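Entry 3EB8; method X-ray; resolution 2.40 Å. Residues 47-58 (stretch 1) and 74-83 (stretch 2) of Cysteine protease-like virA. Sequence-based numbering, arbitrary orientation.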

ATOM      1  N   ARG A  47      16.184  -4.559 -18.075  1.00 63.76           N
ATOM      2  CA  ARG A  47      14.965  -3.842 -18.369  1.00 63.48           C
ATOM      3  C   ARG A  47      13.861  -4.836 -18.644  1.00 63.38           C
ATOM      4  O   ARG A  47      14.049  -5.799 -19.393  1.00 64.42           O
ATOM      5  CB  ARG A  47      15.154  -2.930 -19.575  1.00 64.89           C
ATOM      6  CG  ARG A  47      16.411  -2.103 -19.528  1.00 65.48           C
ATOM      7  CD  ARG A  47      16.425  -1.169 -18.331  1.00 64.38           C
ATOM      8  NE  ARG A  47      17.604  -0.310 -18.376  1.00 73.31           N
ATOM      9  CZ  ARG A  47      17.716   0.760 -19.154  1.00 66.47           C
ATOM     10  NH1 ARG A  47      16.710   1.109 -19.947  1.00 66.99           N
ATOM     11  NH2 ARG A  47      18.830   1.478 -19.131  1.00 67.35           N
ATOM     12  N   LEU A  48      12.707  -4.609 -18.036  1.00 62.26           N
ATOM     13  CA  LEU A  48      11.555  -5.461 -18.261  1.00 62.21           C
ATOM     14  C   LEU A  48      10.548  -4.703 -19.099  1.00 62.73           C
ATOM     15  O   LEU A  48      10.090  -3.633 -18.704  1.00 62.09           O
ATOM     16  CB  LEU A  48      10.929  -5.846 -16.935  1.00 60.68           C
ATOM     17  CG  LEU A  48      11.947  -6.352 -15.918  1.00 60.17           C
ATOM     18  CD1 LEU A  48      11.274  -6.657 -14.577  1.00 58.82           C
ATOM     19  CD2 LEU A  48      12.659  -7.566 -16.456  1.00 61.31           C
ATOM     20  N   CYS A  49      10.207  -5.255 -20.259  1.00 64.10           N
ATOM     21  CA  CYS A  49       9.319  -4.565 -21.178  1.00 64.98           C
ATOM     22  C   CYS A  49       8.087  -5.388 -21.502  1.00 65.26           C
ATOM     23  O   CYS A  49       8.144  -6.613 -21.560  1.00 65.62           O
ATOM     24  CB  CYS A  49      10.060  -4.199 -22.465  1.00 66.86           C
ATOM     25  SG  CYS A  49      11.555  -3.245 -22.176  1.00 66.84           S
ATOM     26  N   LEU A  50       6.976  -4.689 -21.706  1.00 65.25           N
ATOM     27  CA  LEU A  50       5.742  -5.290 -22.169  1.00 65.83           C
ATOM     28  C   LEU A  50       5.464  -4.780 -23.569  1.00 67.80           C
ATOM     29  O   LEU A  50       5.593  -3.586 -23.842  1.00 68.15           O
ATOM     30  CB  LEU A  50       4.595  -4.917 -21.235  1.00 64.35           C
ATOM     31  CG  LEU A  50       4.469  -5.850 -20.036  1.00 62.88           C
ATOM     32  CD1 LEU A  50       3.774  -5.174 -18.880  1.00 65.42           C
ATOM     33  CD2 LEU A  50       3.723  -7.109 -20.444  1.00 63.71           C
ATOM     34  N   ASN A  51       5.109  -5.692 -24.459  1.00 69.32           N
ATOM     35  CA  ASN A  51       4.678  -5.320 -25.795  1.00 71.43           C
ATOM     36  C   ASN A  51       3.485  -6.187 -26.157  1.00 72.23           C
ATOM     37  O   ASN A  51       3.597  -7.409 -26.245  1.00 77.00           O
ATOM     38  CB  ASN A  51       5.828  -5.471 -26.789  1.00 73.22           C
ATOM     39  CG  ASN A  51       7.088  -4.730 -26.329  1.00 94.33           C
ATOM     40  OD1 ASN A  51       7.183  -3.504 -26.454  1.00 91.53           O
ATOM     41  ND2 ASN A  51       8.054  -5.473 -25.781  1.00 92.44           N
ATOM     42  N   LYS A  52       2.331  -5.552 -26.327  1.00 77.47           N
ATOM     43  CA  LYS A  52       1.097  -6.283 -26.566  1.00 77.77           C
ATOM     44  C   LYS A  52       0.912  -7.380 -25.513  1.00 74.25           C
ATOM     45  O   LYS A  52       0.593  -8.522 -25.826  1.00 72.65           O
ATOM     46  CB  LYS A  52       1.079  -6.854 -27.986  1.00 82.63           C
ATOM     47  CG  LYS A  52       1.042  -5.780 -29.069  1.00 89.02           C
ATOM     48  CD  LYS A  52       0.337  -6.268 -30.321  1.00 97.46           C
ATOM     49  CE  LYS A  52      -0.220  -5.100 -31.123  1.00109.71           C
ATOM     50  NZ  LYS A  52      -1.102  -5.548 -32.241  1.00114.08           N
ATOM     51  N   GLY A  53       1.133  -7.020 -24.255  1.00 76.10           N
ATOM     52  CA  GLY A  53       0.943  -7.944 -23.152  1.00 70.23           C
ATOM     53  C   GLY A  53       2.009  -9.019 -23.002  1.00 74.24           C
ATOM     54  O   GLY A  53       1.930  -9.836 -22.086  1.00 80.59           O
ATOM     55  N   ILE A  54       2.995  -9.034 -23.898  1.00 69.55           N
ATOM     56  CA  ILE A  54       4.106  -9.978 -23.792  1.00 69.91           C
ATOM     57  C   ILE A  54       5.325  -9.337 -23.133  1.00 76.03           C
ATOM     58  O   ILE A  54       5.777  -8.259 -23.545  1.00 77.13           O
ATOM     59  CB  ILE A  54       4.541 -10.512 -25.164  1.00 72.46           C
ATOM     60  CG1 ILE A  54       3.358 -11.158 -25.893  1.00 81.05           C
ATOM     61  CG2 ILE A  54       5.676 -11.498 -25.002  1.00 72.90           C
ATOM     62  CD1 ILE A  54       3.655 -11.497 -27.350  1.00 76.93           C
ATOM     63  N   CYS A  55       5.865 -10.014 -22.121  1.00 67.54           N
ATOM     64  CA  CYS A  55       7.017  -9.506 -21.383  1.00 66.37           C
ATOM     65  C   CYS A  55       8.347 -10.006 -21.941  1.00 67.63           C
ATOM     66  O   CYS A  55       8.571 -11.214 -22.075  1.00 68.62           O
ATOM     67  CB  CYS A  55       6.914  -9.875 -19.902  1.00 64.61           C
ATOM     68  SG  CYS A  55       8.280  -9.242 -18.889  1.00 63.30           S
ATOM     69  N   SER A  56       9.226  -9.065 -22.265  1.00 67.75           N
ATOM     70  CA  SER A  56      10.582  -9.395 -22.679  1.00 68.79           C
ATOM     71  C   SER A  56      11.565  -8.832 -21.660  1.00 67.38           C
ATOM     72  O   SER A  56      11.301  -7.811 -21.016  1.00 66.03           O
ATOM     73  CB  SER A  56      10.895  -8.846 -24.076  1.00 70.62           C
ATOM     74  OG  SER A  56       9.968  -9.333 -25.026  1.00 74.07           O
ATOM     75  N   VAL A  57      12.698  -9.509 -21.519  1.00 67.86           N
ATOM     76  CA  VAL A  57      13.745  -9.081 -20.612  1.00 66.85           C
ATOM     77  C   VAL A  57      14.985  -8.690 -21.395  1.00 68.10           C
ATOM     78  O   VAL A  57      15.465  -9.441 -22.237  1.00 69.73           O
ATOM     79  CB  VAL A  57      14.105 -10.189 -19.634  1.00 66.42           C
ATOM     80  CG1 VAL A  57      15.114  -9.674 -18.612  1.00 65.40           C
ATOM     81  CG2 VAL A  57      12.834 -10.720 -18.959  1.00 65.51           C
ATOM     82  N   PHE A  58      15.499  -7.499 -21.115  1.00 67.49           N
ATOM     83  CA  PHE A  58      16.692  -7.022 -21.788  1.00 68.67           C
ATOM     84  C   PHE A  58      17.853  -6.921 -20.809  1.00 67.98           C
ATOM     85  O   PHE A  58      17.738  -6.333 -19.727  1.00 66.53           O
ATOM     86  CB  PHE A  58      16.430  -5.670 -22.434  1.00 69.07           C
ATOM     87  CG  PHE A  58      15.489  -5.732 -23.593  1.00 70.28           C
ATOM     88  CD1 PHE A  58      14.119  -5.784 -23.393  1.00 69.52           C
ATOM     89  CD2 PHE A  58      15.973  -5.734 -24.891  1.00 72.34           C
ATOM     90  CE1 PHE A  58      13.250  -5.840 -24.458  1.00 70.80           C
ATOM     91  CE2 PHE A  58      15.112  -5.786 -25.967  1.00 73.68           C
ATOM     92  CZ  PHE A  58      13.746  -5.838 -25.751  1.00 72.93           C
ATOM     93  N   GLU A  74       6.344 -18.039 -17.432  1.00 72.70           N
ATOM     94  CA  GLU A  74       7.590 -17.470 -16.927  1.00 68.13           C
ATOM     95  C   GLU A  74       7.383 -16.029 -16.477  1.00 65.93           C
ATOM     96  O   GLU A  74       8.070 -15.525 -15.593  1.00 64.66           O
ATOM     97  CB  GLU A  74       8.660 -17.555 -18.017  1.00 76.88           C
ATOM     98  CG  GLU A  74       8.626 -18.885 -18.769  1.00 84.34           C
ATOM     99  CD  GLU A  74       9.583 -18.934 -19.943  1.00 90.06           C
ATOM    100  OE1 GLU A  74      10.040 -20.052 -20.277  1.00 96.43           O
ATOM    101  OE2 GLU A  74       9.883 -17.864 -20.525  1.00 73.30           O
ATOM    102  N   TYR A  75       6.421 -15.366 -17.096  1.00 65.68           N
ATOM    103  CA  TYR A  75       6.150 -13.973 -16.814  1.00 63.95           C
ATOM    104  C   TYR A  75       5.372 -13.844 -15.514  1.00 65.98           C
ATOM    105  O   TYR A  75       5.554 -12.890 -14.755  1.00 65.77           O
ATOM    106  CB  TYR A  75       5.364 -13.349 -17.973  1.00 65.93           C
ATOM    107  CG  TYR A  75       4.825 -11.960 -17.692  1.00 66.10           C
ATOM    108  CD1 TYR A  75       5.625 -10.978 -17.129  1.00 61.81           C
ATOM    109  CD2 TYR A  75       3.512 -11.627 -18.011  1.00 63.01           C
ATOM    110  CE1 TYR A  75       5.134  -9.718 -16.877  1.00 60.69           C
ATOM    111  CE2 TYR A  75       3.015 -10.360 -17.772  1.00 61.83           C
ATOM    112  CZ  TYR A  75       3.828  -9.419 -17.203  1.00 60.72           C
ATOM    113  OH  TYR A  75       3.328  -8.169 -16.959  1.00 59.80           O
ATOM    114  N   ASN A  76       4.489 -14.800 -15.256  1.00 62.89           N
ATOM    115  CA  ASN A  76       3.712 -14.767 -14.023  1.00 61.58           C
ATOM    116  C   ASN A  76       4.606 -15.156 -12.859  1.00 61.12           C
ATOM    117  O   ASN A  76       4.458 -14.656 -11.744  1.00 65.29           O
ATOM    118  CB  ASN A  76       2.470 -15.665 -14.126  1.00 62.47           C
ATOM    119  CG  ASN A  76       1.359 -15.022 -14.936  1.00 80.43           C
ATOM    120  OD1 ASN A  76       0.825 -13.969 -14.569  1.00 81.14           O
ATOM    121  ND2 ASN A  76       1.004 -15.652 -16.051  1.00 90.53           N
ATOM    122  N   ASN A  77       5.561 -16.027 -13.141  1.00 62.46           N
ATOM    123  CA  ASN A  77       6.588 -16.350 -12.170  1.00 62.29           C
ATOM    124  C   ASN A  77       7.384 -15.081 -11.827  1.00 60.88           C
ATOM    125  O   ASN A  77       7.658 -14.780 -10.658  1.00 59.88           O
ATOM    126  CB  ASN A  77       7.507 -17.422 -12.755  1.00 67.53           C
ATOM    127  CG  ASN A  77       8.395 -18.059 -11.714  1.00 89.01           C
ATOM    128  OD1 ASN A  77       9.560 -17.680 -11.554  1.00 85.49           O
ATOM    129  ND2 ASN A  77       7.848 -19.032 -10.989  1.00 99.20           N
ATOM    130  N   LEU A  78       7.748 -14.326 -12.861  1.00 61.00           N
ATOM    131  CA  LEU A  78       8.476 -13.072 -12.680  1.00 59.95           C
ATOM    132  C   LEU A  78       7.665 -12.095 -11.849  1.00 58.32           C
ATOM    133  O   LEU A  78       8.184 -11.465 -10.945  1.00 57.42           O
ATOM    134  CB  LEU A  78       8.826 -12.448 -14.033  1.00 60.62           C
ATOM    135  CG  LEU A  78       9.623 -11.142 -14.023  1.00 59.90           C
ATOM    136  CD1 LEU A  78      10.360 -10.945 -15.338  1.00 62.46           C
ATOM    137  CD2 LEU A  78       8.725  -9.969 -13.773  1.00 58.69           C
ATOM    138  N   LEU A  79       6.383 -11.970 -12.152  1.00 58.11           N
ATOM    139  CA  LEU A  79       5.532 -11.056 -11.403  1.00 56.71           C
ATOM    140  C   LEU A  79       5.489 -11.356  -9.904  1.00 55.93           C
ATOM    141  O   LEU A  79       5.442 -10.442  -9.079  1.00 54.85           O
ATOM    142  CB  LEU A  79       4.118 -11.063 -11.974  1.00 56.84           C
ATOM    143  CG  LEU A  79       3.983 -10.359 -13.320  1.00 57.45           C
ATOM    144  CD1 LEU A  79       2.536 -10.365 -13.797  1.00 57.67           C
ATOM    145  CD2 LEU A  79       4.534  -8.948 -13.221  1.00 56.68           C
ATOM    146  N   SER A  80       5.489 -12.639  -9.554  1.00 56.69           N
ATOM    147  CA  SER A  80       5.381 -13.018  -8.157  1.00 56.24           C
ATOM    148  C   SER A  80       6.668 -12.719  -7.394  1.00 56.02           C
ATOM    149  O   SER A  80       6.655 -12.610  -6.175  1.00 55.48           O
ATOM    150  CB  SER A  80       4.981 -14.495  -8.009  1.00 57.40           C
ATOM    151  OG  SER A  80       6.023 -15.354  -8.433  1.00 65.31           O
ATOM    152  N   SER A  81       7.772 -12.546  -8.105  1.00 58.26           N
ATOM    153  CA  SER A  81       9.036 -12.289  -7.433  1.00 56.53           C
ATOM    154  C   SER A  81       9.431 -10.809  -7.399  1.00 55.63           C
ATOM    155  O   SER A  81      10.444 -10.452  -6.786  1.00 55.63           O
ATOM    156  CB  SER A  81      10.146 -13.131  -8.066  1.00 59.78           C
ATOM    157  OG  SER A  81      10.458 -12.638  -9.353  1.00 74.90           O
ATOM    158  N   LEU A  82       8.659  -9.952  -8.068  1.00 55.09           N
ATOM    159  CA  LEU A  82       8.906  -8.506  -8.012  1.00 54.44           C
ATOM    160  C   LEU A  82       8.633  -7.947  -6.601  1.00 53.57           C
ATOM    161  O   LEU A  82       7.843  -8.495  -5.846  1.00 55.85           O
ATOM    162  CB  LEU A  82       8.058  -7.757  -9.051  1.00 54.31           C
ATOM    163  CG  LEU A  82       8.380  -7.976 -10.538  1.00 55.32           C
ATOM    164  CD1 LEU A  82       7.388  -7.247 -11.401  1.00 55.30           C
ATOM    165  CD2 LEU A  82       9.792  -7.535 -10.871  1.00 55.86           C
ATOM    166  N   PRO A  83       9.284  -6.845  -6.245  1.00 57.88           N
ATOM    167  CA  PRO A  83       8.995  -6.264  -4.924  1.00 57.21           C
ATOM    168  C   PRO A  83       7.604  -5.598  -4.893  1.00 52.40           C
ATOM    169  O   PRO A  83       7.036  -5.313  -5.947  1.00 52.04           O
ATOM    170  CB  PRO A  83      10.089  -5.198  -4.751  1.00 53.00           C
ATOM    171  CG  PRO A  83      10.974  -5.306  -5.957  1.00 71.07           C
ATOM    172  CD  PRO A  83      10.226  -6.034  -7.028  1.00 53.80           C
TER

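A helix can pack across a β-hairpin with no hydrogen bond between them, each having its own backbone bonds. This pair from the virA protein is a compact example. Strands 47-51 and 54-58 form an antiparallel hairpin closed by a type I' turn from Asn51 to Ile54. Paired hydrogen bonds mark the ladder: Asn51 N to Ile54 O at 2.8 Å and Ile54 N to Asn51 O at 2.9 Å beside the turn, then Cys49 with Ser56 and Arg47 with Phe58. The turn needs positive phi at both central positions, 51° at Lys52 and 74° at Gly53, the latter a value that favours glycine. Across this sheet lies the helix of the second stretch, its axis 9.4 Å from that of strand 54-58 at closest approach and inclined to it by 71°. The backbones come nearest at Cys55 and Tyr75, whose CA atoms are 6.4 Å apart.

Alternation along the strands sorts the side chains. Leu48 and Cys55 point toward the helix, whereas Ile54 points away and is exposed. From the second stretch, Tyr75 and Leu78, three residues apart in the helix, point toward the hairpin, and so does Leu82 in the loop that follows.

The tightest contact is made where the backbones are closest. Cys55 CB lies over one face of the Tyr75 ring, 3.3 Å from Tyr75 CD1 and 3.7 Å from the ring centroid, in a CH-π arrangement. A small side chain suits so short a separation; its sulfur, with chi1 in the t rotamer, sits obliquely to the same ring, Cys55 SG being 4.5 Å from the centroid. The tyrosine, also t at chi1, reaches across the hairpin from Cys55 to the neighbouring strand, where Leu50, whose CA-to-CB bond points sideways, brings its end closer: Leu50 CD1 is 3.6 Å from Tyr75 OH, and Leu50 CD2 is 4.0 Å from Tyr75 CZ.

Further along, leucines fill the space. Leu78 CD1 meets both strands, lying 4.2 Å from Leu48 CD2, 4.4 Å from Val57 CG2 and 4.5 Å from Cys55 SG. Leu48 also reaches Leu82, with Leu48 CD1 4.1 Å from Leu82 CD2. Its branched end thus touches two leucines.

The contact buries 281 Å² in all, with Tyr75 contributing the largest share. Leu48, Cys55, Val57, Tyr75 and Leu82 are all buried, as befits a joint held by apolar packing and one aromatic face.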